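Long-range contact in GTP-binding protein (Thermus thermophilus, PDB 2DBY), which binds guanine nucleotides, with GDP held at its P-loop, and probably acts as a ribosome-associated ATPase of the YchF/OLA1 subfamily: residues 145-150 with 166-171. Sequence-based numbering, arbitrary orientation.
Sequences RRLERL and AAEGLY
In L147, CG stands anti to the carbonyl carbon (chi1 -76°), and in Y171 it stands anti to the backbone N (chi1 -164°); the first torsion sends the leucine fork across to the other helix, the second turns the tyrosine ring toward it. L147 illustrates how one branched side chain can serve two levels of a helical hairpin. The CD2 branch of L147 settles against the A167 methyl, with L147 CD2 3.6 Å from A167 CB, and lies 3.8 Å from the backbone N of E168. The other branch reaches one face of the tyrosine, near the root of the ring, where L147 CD1 is 4.0 Å from Y171 CG. A167 faces L147 across the contact, their CA atoms 6.5 Å apart, the nearest pair between the two segments. L150 adds a looser touch to the same methyl, its CD1 4.4 Å from A167 CB. At the margin, the E168 carboxylate lies alongside the leucine, with E168 CD 3.9 Å from L147 CD2, while its OE1 forms a salt bridge with R151. An alanine in place of L147 would probably open a gap between the A167 methyl and the Y171 ring, leaving that ring face without its leucine cover. Beyond the ring, Y171 OH hydrogen-bonds to E144, so the tyrosine ties back to the opposing helix by its polar end as well. The segments run nearly antiparallel at 155°, their axes 9.9 Å apart at closest approach, within helices 124-156 and 161-175, the two arms of a helical hairpin that overlaps the predicted coiled coil and lies away from the nucleotide site. Helix 187-195 packs alongside this hairpin, its F192 touching both L150 and A167.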
ATOM      1  N   ARG A 145       1.864   4.023 -28.589  1.00 18.17           N
ATOM      2  CA  ARG A 145       0.502   4.390 -28.964  1.00 18.70           C
ATOM      3  C   ARG A 145       0.152   5.801 -28.501  1.00 23.77           C
ATOM      4  O   ARG A 145      -0.448   6.569 -29.250  1.00 21.80           O
ATOM      5  CB  ARG A 145      -0.507   3.399 -28.382  1.00 19.38           C
ATOM      6  CG  ARG A 145      -0.494   2.040 -29.031  1.00 25.58           C
ATOM      7  CD  ARG A 145      -1.658   1.192 -28.503  1.00 26.49           C
ATOM      8  NE  ARG A 145      -1.449   0.697 -27.143  1.00 29.90           N
ATOM      9  CZ  ARG A 145      -0.777  -0.415 -26.846  1.00 29.61           C
ATOM     10  NH1 ARG A 145      -0.242  -1.158 -27.811  1.00 33.53           N
ATOM     11  NH2 ARG A 145      -0.651  -0.796 -25.586  1.00 31.39           N
ATOM     12  N   ARG A 146       0.527   6.162 -27.272  1.00 17.91           N
ATOM     13  CA  ARG A 146       0.213   7.504 -26.784  1.00 17.78           C
ATOM     14  C   ARG A 146       0.992   8.597 -27.515  1.00 17.28           C
ATOM     15  O   ARG A 146       0.451   9.668 -27.777  1.00 17.68           O
ATOM     16  CB  ARG A 146       0.488   7.611 -25.266  1.00 19.89           C
ATOM     17  CG  ARG A 146      -0.386   6.705 -24.400  1.00 24.00           C
ATOM     18  CD  ARG A 146      -1.856   6.827 -24.782  1.00 24.75           C
ATOM     19  NE  ARG A 146      -2.390   8.138 -24.419  1.00 29.77           N
ATOM     20  CZ  ARG A 146      -3.469   8.679 -24.971  1.00 35.82           C
ATOM     21  NH1 ARG A 146      -4.129   8.026 -25.926  1.00 32.76           N
ATOM     22  NH2 ARG A 146      -3.900   9.860 -24.547  1.00 38.61           N
ATOM     23  N   LEU A 147       2.253   8.341 -27.856  1.00 16.30           N
ATOM     24  CA  LEU A 147       3.041   9.360 -28.557  1.00 15.75           C
ATOM     25  C   LEU A 147       2.367   9.728 -29.872  1.00 22.24           C
ATOM     26  O   LEU A 147       2.297  10.901 -30.242  1.00 19.40           O
ATOM     27  CB  LEU A 147       4.472   8.865 -28.816  1.00 15.19           C
ATOM     28  CG  LEU A 147       5.425   8.877 -27.605  1.00 16.46           C
ATOM     29  CD1 LEU A 147       6.684   8.111 -27.925  1.00 20.17           C
ATOM     30  CD2 LEU A 147       5.772  10.337 -27.237  1.00 18.88           C
ATOM     31  N   GLU A 148       1.854   8.723 -30.568  1.00 22.99           N
ATOM     32  CA  GLU A 148       1.180   8.969 -31.843  1.00 26.03           C
ATOM     33  C   GLU A 148      -0.093   9.774 -31.640  1.00 23.96           C
ATOM     34  O   GLU A 148      -0.322  10.753 -32.341  1.00 26.50           O
ATOM     35  CB  GLU A 148       0.845   7.646 -32.545  1.00 29.93           C
ATOM     36  CG  GLU A 148       2.060   6.747 -32.771  1.00 43.35           C
ATOM     37  CD  GLU A 148       2.093   6.097 -34.149  1.00 52.37           C
ATOM     38  OE1 GLU A 148       2.956   5.214 -34.368  1.00 55.24           O
ATOM     39  OE2 GLU A 148       1.267   6.472 -35.013  1.00 58.29           O
ATOM     40  N   ARG A 149      -0.921   9.353 -30.685  1.00 23.34           N
ATOM     41  CA  ARG A 149      -2.173  10.028 -30.381  1.00 21.41           C
ATOM     42  C   ARG A 149      -1.971  11.435 -29.834  1.00 22.86           C
ATOM     43  O   ARG A 149      -2.626  12.371 -30.292  1.00 20.67           O
ATOM     44  CB  ARG A 149      -2.991   9.219 -29.365  1.00 29.10           C
ATOM     45  CG  ARG A 149      -3.800   8.075 -29.963  1.00 39.06           C
ATOM     46  CD  ARG A 149      -5.263   8.489 -30.081  1.00 46.86           C
ATOM     47  NE  ARG A 149      -5.406   9.720 -30.853  1.00 53.28           N
ATOM     48  CZ  ARG A 149      -6.490  10.490 -30.859  1.00 56.36           C
ATOM     49  NH1 ARG A 149      -7.548  10.164 -30.127  1.00 60.97           N
ATOM     50  NH2 ARG A 149      -6.513  11.591 -31.597  1.00 57.97           N
ATOM     51  N   LEU A 150      -1.072  11.593 -28.862  1.00 18.78           N
ATOM     52  CA  LEU A 150      -0.817  12.911 -28.268  1.00 18.09           C
ATOM     53  C   LEU A 150      -0.238  13.923 -29.249  1.00 18.06           C
ATOM     54  O   LEU A 150      -0.545  15.123 -29.167  1.00 20.78           O
ATOM     55  CB  LEU A 150       0.125  12.772 -27.055  1.00 15.91           C
ATOM     56  CG  LEU A 150      -0.544  12.157 -25.817  1.00 14.18           C
ATOM     57  CD1 LEU A 150       0.525  11.799 -24.770  1.00 13.81           C
ATOM     58  CD2 LEU A 150      -1.536  13.150 -25.216  1.00 18.78           C
ATOM     59  N   ALA A 166       6.189  14.853 -21.787  1.00 14.75           N
ATOM     60  CA  ALA A 166       6.490  13.920 -20.694  1.00 11.22           C
ATOM     61  C   ALA A 166       6.670  12.518 -21.296  1.00 14.90           C
ATOM     62  O   ALA A 166       7.587  11.769 -20.935  1.00 12.61           O
ATOM     63  CB  ALA A 166       5.342  13.918 -19.690  1.00 15.96           C
ATOM     64  N   ALA A 167       5.765  12.153 -22.197  1.00 13.27           N
ATOM     65  CA  ALA A 167       5.833  10.845 -22.848  1.00 13.85           C
ATOM     66  C   ALA A 167       7.161  10.679 -23.616  1.00 12.21           C
ATOM     67  O   ALA A 167       7.759   9.595 -23.598  1.00 11.70           O
ATOM     68  CB  ALA A 167       4.629  10.664 -23.799  1.00 17.05           C
ATOM     69  N   GLU A 168       7.626  11.745 -24.275  1.00 14.52           N
ATOM     70  CA  GLU A 168       8.900  11.679 -25.027  1.00 12.94           C
ATOM     71  C   GLU A 168      10.030  11.315 -24.065  1.00 12.21           C
ATOM     72  O   GLU A 168      10.902  10.505 -24.390  1.00 13.01           O
ATOM     73  CB  GLU A 168       9.245  13.052 -25.656  1.00 17.68           C
ATOM     74  CG  GLU A 168       8.295  13.625 -26.724  1.00 24.90           C
ATOM     75  CD  GLU A 168       8.470  12.999 -28.095  1.00 24.91           C
ATOM     76  OE1 GLU A 168       7.865  13.527 -29.065  1.00 20.98           O
ATOM     77  OE2 GLU A 168       9.196  11.983 -28.208  1.00 24.22           O
ATOM     78  N   GLY A 169      10.010  11.927 -22.879  1.00 10.57           N
ATOM     79  CA  GLY A 169      11.063  11.681 -21.897  1.00 11.85           C
ATOM     80  C   GLY A 169      10.989  10.279 -21.338  1.00 12.98           C
ATOM     81  O   GLY A 169      12.000   9.597 -21.225  1.00  9.68           O
ATOM     82  N   LEU A 170       9.788   9.850 -20.983  1.00 11.68           N
ATOM     83  CA  LEU A 170       9.595   8.500 -20.453  1.00 10.85           C
ATOM     84  C   LEU A 170      10.016   7.476 -21.488  1.00 10.76           C
ATOM     85  O   LEU A 170      10.573   6.452 -21.148  1.00 12.91           O
ATOM     86  CB  LEU A 170       8.118   8.305 -20.060  1.00 10.92           C
ATOM     87  CG  LEU A 170       7.750   9.040 -18.753  1.00 11.00           C
ATOM     88  CD1 LEU A 170       6.258   9.256 -18.650  1.00 13.02           C
ATOM     89  CD2 LEU A 170       8.280   8.233 -17.566  1.00 13.13           C
ATOM     90  N   TYR A 171       9.752   7.747 -22.766  1.00  9.87           N
ATOM     91  CA  TYR A 171      10.128   6.768 -23.785  1.00 13.44           C
ATOM     92  C   TYR A 171      11.653   6.563 -23.832  1.00 12.62           C
ATOM     93  O   TYR A 171      12.124   5.444 -23.990  1.00 14.23           O
ATOM     94  CB  TYR A 171       9.594   7.192 -25.146  1.00 12.71           C
ATOM     95  CG  TYR A 171       9.614   6.067 -26.160  1.00 13.96           C
ATOM     96  CD1 TYR A 171       8.803   4.944 -26.001  1.00 16.94           C
ATOM     97  CD2 TYR A 171      10.422   6.146 -27.297  1.00 18.02           C
ATOM     98  CE1 TYR A 171       8.794   3.923 -26.962  1.00 15.76           C
ATOM     99  CE2 TYR A 171      10.422   5.141 -28.244  1.00 19.21           C
ATOM    100  CZ  TYR A 171       9.607   4.039 -28.074  1.00 16.03           C
ATOM    101  OH  TYR A 171       9.593   3.048 -29.021  1.00 19.20           O
TER